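PDB 3TWO: mannitol dehydrogenase, which probably catalyses the zinc-dependent, NADP(H)-linked interconversion of cinnamyl alcohols and the corresponding aldehydes. Local coordinates for residues B[4-9]-B[132-137]; B[37-42]-B[341-346]. One frame throughout, in Å; residues are numbered along the deposited sequence.

Overall arrangement
The two contacts lie on the same side of the chain's centre, with their own centres about 11 Å apart. Their segments alternate along the chain: 4-9, 37-42, 132-137, 341-346. Both reach one mixed sheet, in which strand 31-40 pairs antiparallel with 135-139 and with 338-342. Contact 1 joins the N-terminal strand 3-9 to the lead-in of strand 135-139. Contact 2 joins the later part of strand 31-40 to strand 338-342 and helix 343-346. They also touch each other, with Tyr132 packing on Ile41 and Ile341. Strands from near both ends of the chain thus pack beside strands of the GroES-like family region, and contact 2 leads on to zinc and NADPH.

Contact 1 (B[4-9]-B[132-137]); sequences QSKGFA and YSNNIV
Torsions in Ser5 and Asn135 bring their polar groups together. Ser5 OG lies anti to the carbonyl carbon (chi1 -51°). In Asn135, chi1 (65°) puts CG between the backbone N and the carbonyl carbon, and the amide is then turned about CB-CG. Ser5 OG donates to Asn135 OD1 at 2.7 Å, in the carbonyl plane and on a lone pair. Asn135 ND2 donates to Gln4 O at 3.0 Å with a fairly straight N-H (161°), and the acceptor lies almost in the amide plane. With both branches bonded, the buried amide has its rotation fixed.

The backbones continue the contact. Asn134 N donates to Lys6 O at 2.9 Å, and Phe8 N donates to Tyr132 O at the same length. Between these bonds Gly7 bridges Ser133, with their CA atoms 3.7 Å apart. The Asn134 side chain crosses that of Lys6 at about a right angle, and Lys6 CG meets Asn134 OD1 at 3.5 Å. Phe8 CB rests 4.2 Å from Tyr132 CB, and Phe8 O lies at the edge of the Tyr132 ring. Tyr132 OH bonds to Tyr327 OH.

The backbones of Ser5, Gly7 and Ala9 bond to those of Phe22, His20 and Lys18 in strand 18-24. One beta bridge, backbone bonds and the Asn135 amide hold this antiparallel strand pair against the lead-in to strand 135-139, in a zinc-dependent alcohol dehydrogenase fold.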
ATOM      1  N   GLN B   4     -42.765 -12.796  -8.987  1.00 35.22           N
ATOM      2  CA  GLN B   4     -43.188 -12.411  -7.636  1.00 34.94           C
ATOM      3  C   GLN B   4     -42.224 -12.988  -6.597  1.00 34.15           C
ATOM      4  O   GLN B   4     -41.723 -14.111  -6.738  1.00 33.43           O
ATOM      5  CB  GLN B   4     -44.622 -12.850  -7.345  1.00 35.81           C
ATOM      6  CG  GLN B   4     -45.648 -12.186  -8.284  1.00 38.10           C
ATOM      7  CD  GLN B   4     -45.492 -10.668  -8.301  1.00 40.30           C
ATOM      8  OE1 GLN B   4     -45.416 -10.056  -9.357  1.00 45.97           O
ATOM      9  NE2 GLN B   4     -45.420 -10.062  -7.132  1.00 40.03           N
ATOM     10  N   SER B   5     -41.915 -12.213  -5.574  1.00 33.08           N
ATOM     11  CA  SER B   5     -40.947 -12.684  -4.613  1.00 32.51           C
ATOM     12  C   SER B   5     -41.312 -12.326  -3.211  1.00 32.25           C
ATOM     13  O   SER B   5     -42.160 -11.477  -2.991  1.00 31.34           O
ATOM     14  CB  SER B   5     -39.554 -12.104  -4.896  1.00 32.40           C
ATOM     15  OG  SER B   5     -39.170 -12.288  -6.230  1.00 32.86           O
ATOM     16  N   LYS B   6     -40.606 -12.945  -2.252  1.00 32.07           N
ATOM     17  CA  LYS B   6     -40.673 -12.486  -0.879  1.00 32.54           C
ATOM     18  C   LYS B   6     -39.363 -12.620  -0.140  1.00 30.51           C
ATOM     19  O   LYS B   6     -38.510 -13.411  -0.498  1.00 29.41           O
ATOM     20  CB  LYS B   6     -41.831 -13.130  -0.119  1.00 34.00           C
ATOM     21  CG  LYS B   6     -42.032 -14.592  -0.418  1.00 37.68           C
ATOM     22  CD  LYS B   6     -43.310 -15.060   0.247  1.00 41.67           C
ATOM     23  CE  LYS B   6     -43.599 -16.508  -0.042  1.00 44.14           C
ATOM     24  NZ  LYS B   6     -44.152 -17.087   1.218  1.00 48.10           N
ATOM     25  N   GLY B   7     -39.230 -11.845   0.916  1.00 30.25           N
ATOM     26  CA  GLY B   7     -37.987 -11.806   1.654  1.00 29.82           C
ATOM     27  C   GLY B   7     -38.071 -10.999   2.921  1.00 30.02           C
ATOM     28  O   GLY B   7     -39.142 -10.694   3.417  1.00 29.97           O
ATOM     29  N   PHE B   8     -36.894 -10.683   3.438  1.00 29.19           N
ATOM     30  CA  PHE B   8     -36.744  -9.996   4.690  1.00 29.73           C
ATOM     31  C   PHE B   8     -36.041  -8.688   4.408  1.00 29.30           C
ATOM     32  O   PHE B   8     -34.852  -8.701   4.032  1.00 28.17           O
ATOM     33  CB  PHE B   8     -35.965 -10.893   5.683  1.00 29.30           C
ATOM     34  CG  PHE B   8     -36.734 -12.128   6.044  1.00 29.92           C
ATOM     35  CD1 PHE B   8     -36.536 -13.314   5.324  1.00 32.11           C
ATOM     36  CD2 PHE B   8     -37.757 -12.066   6.982  1.00 30.80           C
ATOM     37  CE1 PHE B   8     -37.303 -14.474   5.596  1.00 32.74           C
ATOM     38  CE2 PHE B   8     -38.556 -13.210   7.258  1.00 32.67           C
ATOM     39  CZ  PHE B   8     -38.303 -14.420   6.563  1.00 34.42           C
ATOM     40  N   ALA B   9     -36.826  -7.599   4.519  1.00 27.47           N
ATOM     41  CA  ALA B   9     -36.410  -6.235   4.220  1.00 27.45           C
ATOM     42  C   ALA B   9     -36.247  -5.362   5.471  1.00 27.77           C
ATOM     43  O   ALA B   9     -36.983  -5.513   6.465  1.00 25.35           O
ATOM     44  CB  ALA B   9     -37.424  -5.514   3.209  1.00 25.42           C
ATOM     45  N   TYR B 132     -31.704 -12.520   0.993  1.00 27.84           N
ATOM     46  CA  TYR B 132     -32.653 -12.888   2.094  1.00 27.68           C
ATOM     47  C   TYR B 132     -34.079 -13.024   1.552  1.00 27.69           C
ATOM     48  O   TYR B 132     -34.970 -12.318   1.981  1.00 28.19           O
ATOM     49  CB  TYR B 132     -32.704 -11.869   3.275  1.00 27.31           C
ATOM     50  CG  TYR B 132     -31.426 -11.526   3.995  1.00 25.49           C
ATOM     51  CD1 TYR B 132     -30.228 -12.269   3.810  1.00 24.55           C
ATOM     52  CD2 TYR B 132     -31.410 -10.470   4.883  1.00 22.87           C
ATOM     53  CE1 TYR B 132     -29.025 -11.909   4.499  1.00 26.12           C
ATOM     54  CE2 TYR B 132     -30.195 -10.134   5.628  1.00 21.63           C
ATOM     55  CZ  TYR B 132     -29.028 -10.837   5.406  1.00 24.66           C
ATOM     56  OH  TYR B 132     -27.858 -10.444   6.066  1.00 24.39           O
ATOM     57  N   SER B 133     -34.285 -13.887   0.571  1.00 28.46           N
ATOM     58  CA  SER B 133     -35.552 -13.919  -0.161  1.00 28.64           C
ATOM     59  C   SER B 133     -35.700 -15.310  -0.766  1.00 29.79           C
ATOM     60  O   SER B 133     -34.739 -16.106  -0.732  1.00 29.63           O
ATOM     61  CB  SER B 133     -35.539 -12.857  -1.267  1.00 28.32           C
ATOM     62  OG  SER B 133     -34.584 -13.144  -2.286  1.00 30.99           O
ATOM     63  N   ASN B 134     -36.857 -15.592  -1.379  1.00 29.59           N
ATOM     64  CA  ASN B 134     -37.142 -16.953  -1.810  1.00 29.25           C
ATOM     65  C   ASN B 134     -36.648 -17.255  -3.215  1.00 29.19           C
ATOM     66  O   ASN B 134     -36.605 -18.414  -3.615  1.00 29.45           O
ATOM     67  CB  ASN B 134     -38.648 -17.306  -1.659  1.00 29.48           C
ATOM     68  CG  ASN B 134     -39.569 -16.441  -2.538  1.00 32.47           C
ATOM     69  OD1 ASN B 134     -40.723 -16.820  -2.833  1.00 36.19           O
ATOM     70  ND2 ASN B 134     -39.101 -15.291  -2.931  1.00 25.40           N
ATOM     71  N   ASN B 135     -36.305 -16.215  -3.982  1.00 28.35           N
ATOM     72  CA  ASN B 135     -35.830 -16.453  -5.332  1.00 28.69           C
ATOM     73  C   ASN B 135     -35.030 -15.257  -5.804  1.00 28.67           C
ATOM     74  O   ASN B 135     -35.033 -14.219  -5.131  1.00 28.41           O
ATOM     75  CB  ASN B 135     -37.027 -16.765  -6.293  1.00 28.91           C
ATOM     76  CG  ASN B 135     -37.978 -15.594  -6.457  1.00 28.54           C
ATOM     77  OD1 ASN B 135     -37.561 -14.432  -6.519  1.00 32.17           O
ATOM     78  ND2 ASN B 135     -39.286 -15.893  -6.577  1.00 27.84           N
ATOM     79  N   ILE B 136     -34.386 -15.394  -6.963  1.00 28.39           N
ATOM     80  CA  ILE B 136     -33.597 -14.319  -7.542  1.00 28.36           C
ATOM     81  C   ILE B 136     -33.484 -14.631  -9.040  1.00 30.47           C
ATOM     82  O   ILE B 136     -33.516 -15.844  -9.446  1.00 31.22           O
ATOM     83  CB  ILE B 136     -32.202 -14.149  -6.861  1.00 28.87           C
ATOM     84  CG1 ILE B 136     -31.585 -12.796  -7.234  1.00 27.03           C
ATOM     85  CG2 ILE B 136     -31.240 -15.289  -7.203  1.00 24.65           C
ATOM     86  CD1 ILE B 136     -30.336 -12.459  -6.490  1.00 26.51           C
ATOM     87  N   VAL B 137     -33.429 -13.572  -9.858  1.00 29.44           N
ATOM     88  CA  VAL B 137     -33.333 -13.708 -11.331  1.00 29.97           C
ATOM     89  C   VAL B 137     -31.970 -13.154 -11.757  1.00 28.72           C
ATOM     90  O   VAL B 137     -31.716 -11.975 -11.538  1.00 28.75           O
ATOM     91  CB  VAL B 137     -34.502 -12.924 -12.081  1.00 31.21           C
ATOM     92  CG1 VAL B 137     -34.433 -13.117 -13.600  1.00 31.23           C
ATOM     93  CG2 VAL B 137     -35.869 -13.369 -11.571  1.00 31.49           C
TER

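Contact 2 (B[37-42]-B[341-346]); sequences LYAGIC and IDMKKS. With ZN (zinc ion), chain G; NDP (NADPH dihydro-nicotinamide-adenine-dinucleotide phosphate), chain F.
Ala39 and Ile341 form an antiparallel hydrogen-bonded pair. Ile341 N donates to Ala39 O at 2.7 Å with a nearly straight N-H (176°), from above the carbonyl plane. In return Ala39 N meets a lone pair of Ile341 O at 3.1 Å. One step on, Tyr38 and Asp342 are a non-hydrogen-bonded pair. Their side chains lie side by side and point the same way, with Tyr38 CE2 4.1 Å from Asp342 CG. The ring and carboxylate planes are 53° apart. Past this pair Met343 N donates to Leu37 O at 2.9 Å.

Ala39 and Ile341 share the other face of the sheet, and Met343, from the start of the helix, reaches Ala39 there. The Met343 chain bends at chi2 and chi3, and its CE meets Ala39 CB at 3.7 Å. Ile41 crosses Ile341 at about a right angle, CG1 against CD1. Leu37 CD2 touches Lys344 CG.

Both strands belong to the mixed sheet of the GroES-like region, and strand 338-342 runs straight into helix 343-346. Asp342 is the N-cap of this helix: its OD1 accepts from Lys345 N, met from above the carboxylate plane. Asp342 O accepts from both Ser346 N and Ser346 OG. Leu37 and Tyr38 both face Ala67 of strand 65-73 in a classic beta bulge.

Further out, Ile41 packs on helix 323-331 through Ala326, Tyr327 and Leu330. Beyond it Cys42 SG is anti to the backbone N (chi1 171°) and binds zinc at 2.5 Å. His64 and Cys160 bind the same ion. Cys42 SG also lies 3.6 Å from C6N of the NADPH nicotinamide, while Cys42 N donates to Asp45 OD2.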
ATOM      1  N   LEU B  37     -32.202 -21.632  -1.513  1.00 29.04           N
ATOM      2  CA  LEU B  37     -32.296 -22.640  -0.436  1.00 28.87           C
ATOM      3  C   LEU B  37     -31.569 -22.123   0.816  1.00 28.22           C
ATOM      4  O   LEU B  37     -32.108 -22.184   1.943  1.00 30.00           O
ATOM      5  CB  LEU B  37     -31.766 -24.033  -0.900  1.00 29.12           C
ATOM      6  CG  LEU B  37     -32.445 -24.812  -2.074  1.00 31.62           C
ATOM      7  CD1 LEU B  37     -32.178 -26.310  -1.927  1.00 32.64           C
ATOM      8  CD2 LEU B  37     -33.884 -24.660  -2.099  1.00 32.89           C
ATOM      9  N   TYR B  38     -30.375 -21.577   0.636  1.00 26.86           N
ATOM     10  CA  TYR B  38     -29.581 -21.051   1.754  1.00 27.12           C
ATOM     11  C   TYR B  38     -29.014 -19.674   1.454  1.00 28.46           C
ATOM     12  O   TYR B  38     -28.602 -19.402   0.305  1.00 27.76           O
ATOM     13  CB  TYR B  38     -28.454 -22.009   2.131  1.00 25.80           C
ATOM     14  CG  TYR B  38     -29.016 -23.383   2.535  1.00 29.27           C
ATOM     15  CD1 TYR B  38     -29.114 -24.434   1.588  1.00 30.07           C
ATOM     16  CD2 TYR B  38     -29.520 -23.599   3.838  1.00 28.92           C
ATOM     17  CE1 TYR B  38     -29.671 -25.719   1.936  1.00 30.57           C
ATOM     18  CE2 TYR B  38     -30.080 -24.868   4.213  1.00 31.45           C
ATOM     19  CZ  TYR B  38     -30.155 -25.902   3.231  1.00 32.69           C
ATOM     20  OH  TYR B  38     -30.662 -27.108   3.572  1.00 36.02           O
ATOM     21  N   ALA B  39     -29.052 -18.795   2.483  1.00 28.24           N
ATOM     22  CA  ALA B  39     -28.550 -17.440   2.345  1.00 27.04           C
ATOM     23  C   ALA B  39     -27.624 -17.150   3.515  1.00 26.72           C
ATOM     24  O   ALA B  39     -28.076 -17.105   4.671  1.00 25.93           O
ATOM     25  CB  ALA B  39     -29.673 -16.438   2.281  1.00 25.96           C
ATOM     26  N   GLY B  40     -26.319 -17.051   3.208  1.00 25.74           N
ATOM     27  CA  GLY B  40     -25.303 -16.569   4.171  1.00 24.59           C
ATOM     28  C   GLY B  40     -25.508 -15.117   4.553  1.00 25.05           C
ATOM     29  O   GLY B  40     -25.962 -14.279   3.726  1.00 24.28           O
ATOM     30  N   ILE B  41     -25.197 -14.809   5.820  1.00 25.22           N
ATOM     31  CA  ILE B  41     -25.184 -13.429   6.276  1.00 24.69           C
ATOM     32  C   ILE B  41     -23.729 -12.987   6.337  1.00 25.24           C
ATOM     33  O   ILE B  41     -22.948 -13.585   7.046  1.00 24.10           O
ATOM     34  CB  ILE B  41     -25.786 -13.323   7.684  1.00 26.22           C
ATOM     35  CG1 ILE B  41     -27.273 -13.706   7.663  1.00 24.58           C
ATOM     36  CG2 ILE B  41     -25.492 -11.926   8.330  1.00 23.87           C
ATOM     37  CD1 ILE B  41     -27.866 -13.673   9.038  1.00 24.07           C
ATOM     38  N   CYS B  42     -23.379 -11.941   5.586  1.00 24.68           N
ATOM     39  CA  CYS B  42     -22.041 -11.420   5.597  1.00 25.13           C
ATOM     40  C   CYS B  42     -22.097 -10.104   6.440  1.00 25.03           C
ATOM     41  O   CYS B  42     -23.123  -9.448   6.463  1.00 24.08           O
ATOM     42  CB  CYS B  42     -21.694 -11.105   4.134  1.00 24.87           C
ATOM     43  SG  CYS B  42     -20.130 -10.205   3.946  1.00 29.24           S
ATOM     44  N   ILE B 341     -29.106 -18.665   6.640  1.00 28.60           N
ATOM     45  CA  ILE B 341     -30.573 -18.730   6.745  1.00 28.75           C
ATOM     46  C   ILE B 341     -31.108 -19.887   5.931  1.00 29.58           C
ATOM     47  O   ILE B 341     -30.792 -20.043   4.760  1.00 29.61           O
ATOM     48  CB  ILE B 341     -31.279 -17.441   6.286  1.00 29.07           C
ATOM     49  CG1 ILE B 341     -30.762 -16.201   7.065  1.00 28.61           C
ATOM     50  CG2 ILE B 341     -32.813 -17.606   6.438  1.00 30.34           C
ATOM     51  CD1 ILE B 341     -31.097 -14.890   6.396  1.00 28.71           C
ATOM     52  N   ASP B 342     -31.923 -20.705   6.564  1.00 30.45           N
ATOM     53  CA  ASP B 342     -32.531 -21.798   5.845  1.00 31.44           C
ATOM     54  C   ASP B 342     -33.834 -21.239   5.253  1.00 31.76           C
ATOM     55  O   ASP B 342     -34.846 -21.055   5.949  1.00 30.98           O
ATOM     56  CB  ASP B 342     -32.671 -23.008   6.795  1.00 32.51           C
ATOM     57  CG  ASP B 342     -33.543 -24.103   6.237  1.00 34.52           C
ATOM     58  OD1 ASP B 342     -34.262 -23.892   5.250  1.00 33.21           O
ATOM     59  OD2 ASP B 342     -33.522 -25.167   6.846  1.00 39.80           O
ATOM     60  N   MET B 343     -33.746 -20.872   3.974  1.00 31.65           N
ATOM     61  CA  MET B 343     -34.785 -20.107   3.342  1.00 33.25           C
ATOM     62  C   MET B 343     -36.089 -20.880   3.124  1.00 34.42           C
ATOM     63  O   MET B 343     -37.183 -20.324   3.340  1.00 33.58           O
ATOM     64  CB  MET B 343     -34.314 -19.461   2.035  1.00 34.27           C
ATOM     65  CG  MET B 343     -35.172 -18.295   1.637  1.00 35.04           C
ATOM     66  SD  MET B 343     -34.943 -16.894   2.782  1.00 43.06           S
ATOM     67  CE  MET B 343     -33.219 -16.987   3.107  1.00 29.04           C
ATOM     68  N   LYS B 344     -35.974 -22.141   2.725  1.00 34.89           N
ATOM     69  CA  LYS B 344     -37.165 -22.975   2.663  1.00 37.39           C
ATOM     70  C   LYS B 344     -37.951 -22.981   3.964  1.00 38.19           C
ATOM     71  O   LYS B 344     -39.178 -22.846   3.944  1.00 39.00           O
ATOM     72  CB  LYS B 344     -36.809 -24.425   2.335  1.00 38.28           C
ATOM     73  CG  LYS B 344     -36.598 -24.732   0.883  1.00 42.08           C
ATOM     74  CD  LYS B 344     -37.881 -24.546   0.061  1.00 47.91           C
ATOM     75  CE  LYS B 344     -37.723 -23.355  -0.905  1.00 46.88           C
ATOM     76  NZ  LYS B 344     -38.447 -23.700  -2.138  1.00 48.01           N
ATOM     77  N   LYS B 345     -37.281 -23.187   5.094  1.00 38.37           N
ATOM     78  CA  LYS B 345     -38.043 -23.284   6.350  1.00 40.81           C
ATOM     79  C   LYS B 345     -38.580 -21.918   6.778  1.00 40.13           C
ATOM     80  O   LYS B 345     -39.590 -21.834   7.452  1.00 42.42           O
ATOM     81  CB  LYS B 345     -37.231 -23.834   7.498  1.00 40.75           C
ATOM     82  CG  LYS B 345     -36.727 -25.226   7.370  1.00 46.27           C
ATOM     83  CD  LYS B 345     -36.421 -25.753   8.823  1.00 51.15           C
ATOM     84  CE  LYS B 345     -35.374 -26.894   8.872  1.00 53.51           C
ATOM     85  NZ  LYS B 345     -35.889 -28.233   8.416  1.00 57.77           N
ATOM     86  N   SER B 346     -37.892 -20.862   6.401  1.00 38.27           N
ATOM     87  CA  SER B 346     -38.338 -19.537   6.730  1.00 37.77           C
ATOM     88  C   SER B 346     -39.624 -19.248   6.031  1.00 39.66           C
ATOM     89  O   SER B 346     -40.441 -18.528   6.576  1.00 39.74           O
ATOM     90  CB  SER B 346     -37.292 -18.469   6.367  1.00 35.85           C
ATOM     91  OG  SER B 346     -36.101 -18.667   7.104  1.00 32.18           O
TER
HETATM   92 ZN    ZN G 349     -19.896 -10.032   1.462  1.00 67.89          ZN
HETATM   93  PA  NDP F 602     -17.878 -10.991  10.800  1.00 22.95           P
HETATM   94  O1A NDP F 602     -18.204 -10.176  11.981  1.00 23.98           O
HETATM   95  O2A NDP F 602     -17.894 -12.564  10.726  1.00 22.23           O
HETATM   96  O5B NDP F 602     -16.350 -11.176  11.338  1.00 18.73           O
HETATM   97  C5B NDP F 602     -15.520 -10.005  11.858  1.00 22.07           C
HETATM   98  C4B NDP F 602     -14.509 -10.560  12.854  1.00 24.96           C
HETATM   99  O4B NDP F 602     -13.437  -9.620  13.282  1.00 25.16           O
HETATM  100  C3B NDP F 602     -15.262 -11.016  14.124  1.00 23.70           C
HETATM  101  O3B NDP F 602     -14.763 -12.362  14.476  1.00 23.91           O
HETATM  102  C2B NDP F 602     -14.818  -9.962  15.175  1.00 22.89           C
HETATM  103  O2B NDP F 602     -14.816 -10.635  16.448  1.00 25.27           O
HETATM  104  C1B NDP F 602     -13.350  -9.694  14.767  1.00 23.88           C
HETATM  105  N9A NDP F 602     -12.892  -8.321  15.081  1.00 24.84           N
HETATM  106  C8A NDP F 602     -13.676  -7.219  15.100  1.00 22.01           C
HETATM  107  N7A NDP F 602     -12.885  -6.191  15.363  1.00 25.59           N
HETATM  108  C5A NDP F 602     -11.636  -6.627  15.507  1.00 21.63           C
HETATM  109  C6A NDP F 602     -10.433  -6.002  15.783  1.00 24.86           C
HETATM  110  N6A NDP F 602     -10.314  -4.647  15.994  1.00 25.24           N
HETATM  111  N1A NDP F 602      -9.364  -6.786  15.865  1.00 23.55           N
HETATM  112  C2A NDP F 602      -9.395  -8.085  15.663  1.00 24.21           C
HETATM  113  N3A NDP F 602     -10.518  -8.703  15.385  1.00 24.17           N
HETATM  114  C4A NDP F 602     -11.650  -7.981  15.320  1.00 22.90           C
HETATM  115  O3  NDP F 602     -17.344 -10.241   9.519  1.00 23.21           O
HETATM  116  PN  NDP F 602     -17.153 -10.839   8.127  1.00 23.94           P
HETATM  117  O1N NDP F 602     -16.060 -11.837   8.092  1.00 25.77           O
HETATM  118  O2N NDP F 602     -18.455 -11.234   7.381  1.00 24.60           O
HETATM  119  O5D NDP F 602     -16.688  -9.557   7.341  1.00 21.35           O
HETATM  120  C5D NDP F 602     -15.551  -8.754   7.926  1.00 17.90           C
HETATM  121  C4D NDP F 602     -15.379  -7.388   7.138  1.00 18.11           C
HETATM  122  O4D NDP F 602     -15.078  -7.833   5.802  1.00 19.25           O
HETATM  123  C3D NDP F 602     -16.641  -6.487   7.047  1.00 19.29           C
HETATM  124  O3D NDP F 602     -16.221  -5.100   7.165  1.00 20.85           O
HETATM  125  C2D NDP F 602     -17.177  -6.856   5.644  1.00 20.46           C
HETATM  126  O2D NDP F 602     -17.876  -5.791   5.100  1.00 20.71           O
HETATM  127  C1D NDP F 602     -15.844  -7.018   4.876  1.00 21.96           C
HETATM  128  N1N NDP F 602     -15.971  -7.715   3.552  1.00 23.42           N
HETATM  129  C2N NDP F 602     -15.223  -7.210   2.464  1.00 26.26           C
HETATM  130  C3N NDP F 602     -15.297  -7.812   1.219  1.00 25.22           C
HETATM  131  C7N NDP F 602     -14.407  -7.291   0.092  1.00 26.91           C
HETATM  132  O7N NDP F 602     -13.377  -6.644   0.345  1.00 25.37           O
HETATM  133  N7N NDP F 602     -14.674  -7.801  -1.105  1.00 21.73           N
HETATM  134  C4N NDP F 602     -16.162  -8.915   1.031  1.00 27.05           C
HETATM  135  C5N NDP F 602     -16.893  -9.462   2.126  1.00 22.11           C
HETATM  136  C6N NDP F 602     -16.817  -8.870   3.369  1.00 20.61           C
HETATM  137  P2B NDP F 602     -15.354  -9.987  17.765  1.00 24.32           P
HETATM  138  O1X NDP F 602     -16.349 -11.132  18.387  1.00 23.87           O
HETATM  139  O2X NDP F 602     -14.233  -9.545  18.600  1.00 23.96           O
HETATM  140  O3X NDP F 602     -16.300  -8.779  17.348  1.00 26.69           O